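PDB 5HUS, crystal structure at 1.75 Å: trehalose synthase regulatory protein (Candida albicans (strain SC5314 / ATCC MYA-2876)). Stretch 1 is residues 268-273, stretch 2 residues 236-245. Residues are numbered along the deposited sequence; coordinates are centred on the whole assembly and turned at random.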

# COMPACT_ATOMS: atom_id res chain seq x y z
N LYS A 268 1.62 -20.16 5.56
CA LYS A 268 0.94 -21.21 6.30
C LYS A 268 -0.50 -21.43 5.80
O LYS A 268 -1.07 -22.50 5.99
CB LYS A 268 0.91 -20.89 7.80
CG LYS A 268 0.09 -19.66 8.13
CD LYS A 268 -0.09 -19.47 9.62
CE LYS A 268 -0.94 -18.23 9.89
NZ LYS A 268 -1.21 -18.03 11.34
N ASP A 269 -1.06 -20.40 5.17
CA ASP A 269 -2.47 -20.42 4.78
C ASP A 269 -2.69 -20.51 3.27
O ASP A 269 -3.72 -21.03 2.82
CB ASP A 269 -3.17 -19.16 5.29
CG ASP A 269 -3.24 -19.10 6.80
OD1 ASP A 269 -3.55 -20.13 7.42
OD2 ASP A 269 -2.97 -18.02 7.36
N ILE A 270 -1.75 -20.00 2.49
CA ILE A 270 -1.97 -19.85 1.05
C ILE A 270 -1.25 -20.90 0.22
O ILE A 270 -1.85 -21.54 -0.64
CB ILE A 270 -1.56 -18.44 0.58
CG1 ILE A 270 -2.52 -17.40 1.15
CG2 ILE A 270 -1.53 -18.37 -0.94
CD1 ILE A 270 -3.97 -17.66 0.81
N GLY A 271 0.05 -21.07 0.46
CA GLY A 271 0.80 -22.07 -0.28
C GLY A 271 2.09 -21.53 -0.86
O GLY A 271 3.17 -21.80 -0.34
N ASN A 272 1.97 -20.78 -1.96
CA ASN A 272 3.10 -20.04 -2.49
C ASN A 272 2.97 -18.56 -2.12
O ASN A 272 1.92 -17.97 -2.32
CB ASN A 272 3.20 -20.20 -4.00
CG ASN A 272 3.90 -21.47 -4.40
OD1 ASN A 272 4.13 -22.35 -3.57
ND2 ASN A 272 4.26 -21.58 -5.67
N THR A 273 4.03 -18.00 -1.55
CA THR A 273 4.09 -16.58 -1.25
C THR A 273 5.44 -16.06 -1.72
O THR A 273 6.42 -16.79 -1.75
CB THR A 273 3.90 -16.26 0.26
OG1 THR A 273 5.01 -16.76 1.01
CG2 THR A 273 2.61 -16.87 0.78
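Stretch 2, residues 236-245: IPSNDHEVAA

The contact between these two stretches is the opening of a parallel strand pair, in which a single backbone hydrogen bond fits the register and I270, just before the strand of stretch 1, packs beside it. Stretch 2 is an irregular loop from I236 to E242, turning at N239 and E242, and becomes a strand at V243; stretch 1 turns through G271 and becomes a strand at N272. The two strands run in the same direction, with N272 paired to A245 at a CA–CA distance of 4.5 Å. As is usual in parallel pairing, the hydrogen bond reaches one residue off the pair: N272 N donates to A244 O at 3.2 Å, nearly straight at 164°. On the same side, the carbonyl O of N272 receives a CA-H...O contact from A245 CA, also 3.2 Å. The side chains of the paired residues share one face of the sheet, their CB atoms 4.0 Å apart.

Just before the strand of stretch 1, the buried I270 lays its CG2 along the strand of stretch 2, 3.7 Å from V243 O and equally far from A245 N, and 4.4 Å from V243 CG1. Farther out, H241 brings its CE1 within 3.1 Å of D269 O, and P237 CG merely grazes D269 OD1 at 4.5 Å.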

# COMPACT_ATOMS: atom_id res chain seq x y z
N ILE A 236 -9.28 -16.54 10.94
CA ILE A 236 -9.62 -17.89 10.52
C ILE A 236 -10.28 -17.83 9.15
O ILE A 236 -11.39 -17.31 9.01
CB ILE A 236 -10.56 -18.60 11.52
CG1 ILE A 236 -11.13 -17.59 12.53
CG2 ILE A 236 -9.84 -19.73 12.22
CD1 ILE A 236 -12.64 -17.49 12.51
N PRO A 237 -9.58 -18.33 8.11
CA PRO A 237 -10.07 -18.25 6.73
C PRO A 237 -11.03 -19.38 6.38
O PRO A 237 -10.90 -20.48 6.92
CB PRO A 237 -8.78 -18.34 5.92
CG PRO A 237 -7.90 -19.22 6.75
CD PRO A 237 -8.25 -18.95 8.19
N SER A 238 -11.98 -19.11 5.48
CA SER A 238 -12.97 -20.10 5.09
C SER A 238 -12.33 -21.33 4.44
O SER A 238 -11.15 -21.31 4.10
CB SER A 238 -13.99 -19.48 4.13
OG SER A 238 -13.38 -19.06 2.92
N ASN A 239 -13.12 -22.38 4.25
CA ASN A 239 -12.62 -23.65 3.73
C ASN A 239 -11.94 -23.51 2.37
O ASN A 239 -11.20 -24.39 1.93
CB ASN A 239 -13.75 -24.68 3.62
CG ASN A 239 -14.71 -24.39 2.47
OD1 ASN A 239 -14.81 -23.26 1.98
ND2 ASN A 239 -15.42 -25.42 2.03
N ASP A 240 -12.20 -22.38 1.72
CA ASP A 240 -11.69 -22.13 0.39
C ASP A 240 -10.20 -21.81 0.37
O ASP A 240 -9.67 -21.10 1.23
CB ASP A 240 -12.47 -20.99 -0.26
CG ASP A 240 -13.83 -21.43 -0.76
OD1 ASP A 240 -14.84 -20.82 -0.37
OD2 ASP A 240 -13.87 -22.39 -1.56
N HIS A 241 -9.53 -22.37 -0.63
CA HIS A 241 -8.16 -22.03 -0.95
C HIS A 241 -8.13 -21.71 -2.44
O HIS A 241 -7.29 -22.23 -3.17
CB HIS A 241 -7.21 -23.18 -0.62
CG HIS A 241 -6.94 -23.35 0.84
ND1 HIS A 241 -5.73 -23.02 1.42
CD2 HIS A 241 -7.72 -23.82 1.84
CE1 HIS A 241 -5.78 -23.28 2.71
NE2 HIS A 241 -6.98 -23.77 3.00
N GLU A 242 -9.06 -20.87 -2.88
CA GLU A 242 -9.15 -20.49 -4.29
C GLU A 242 -7.87 -19.79 -4.74
O GLU A 242 -7.46 -19.93 -5.89
CB GLU A 242 -10.35 -19.58 -4.54
CG GLU A 242 -11.70 -20.25 -4.33
CD GLU A 242 -12.13 -21.10 -5.51
OE1 GLU A 242 -11.41 -21.12 -6.53
OE2 GLU A 242 -13.19 -21.76 -5.41
N VAL A 243 -7.24 -19.05 -3.83
CA VAL A 243 -5.96 -18.41 -4.13
C VAL A 243 -4.82 -19.30 -3.64
O VAL A 243 -4.72 -19.61 -2.46
CB VAL A 243 -5.85 -17.01 -3.48
CG1 VAL A 243 -4.43 -16.47 -3.61
CG2 VAL A 243 -6.84 -16.05 -4.13
N ALA A 244 -3.97 -19.72 -4.57
CA ALA A 244 -2.87 -20.63 -4.27
C ALA A 244 -1.51 -19.95 -4.28
O ALA A 244 -0.50 -20.56 -3.94
CB ALA A 244 -2.87 -21.79 -5.27
N ALA A 245 -1.48 -18.67 -4.66
CA ALA A 245 -0.23 -17.92 -4.68
C ALA A 245 -0.49 -16.44 -4.45
O ALA A 245 -1.39 -15.87 -5.07
CB ALA A 245 0.50 -18.12 -6.00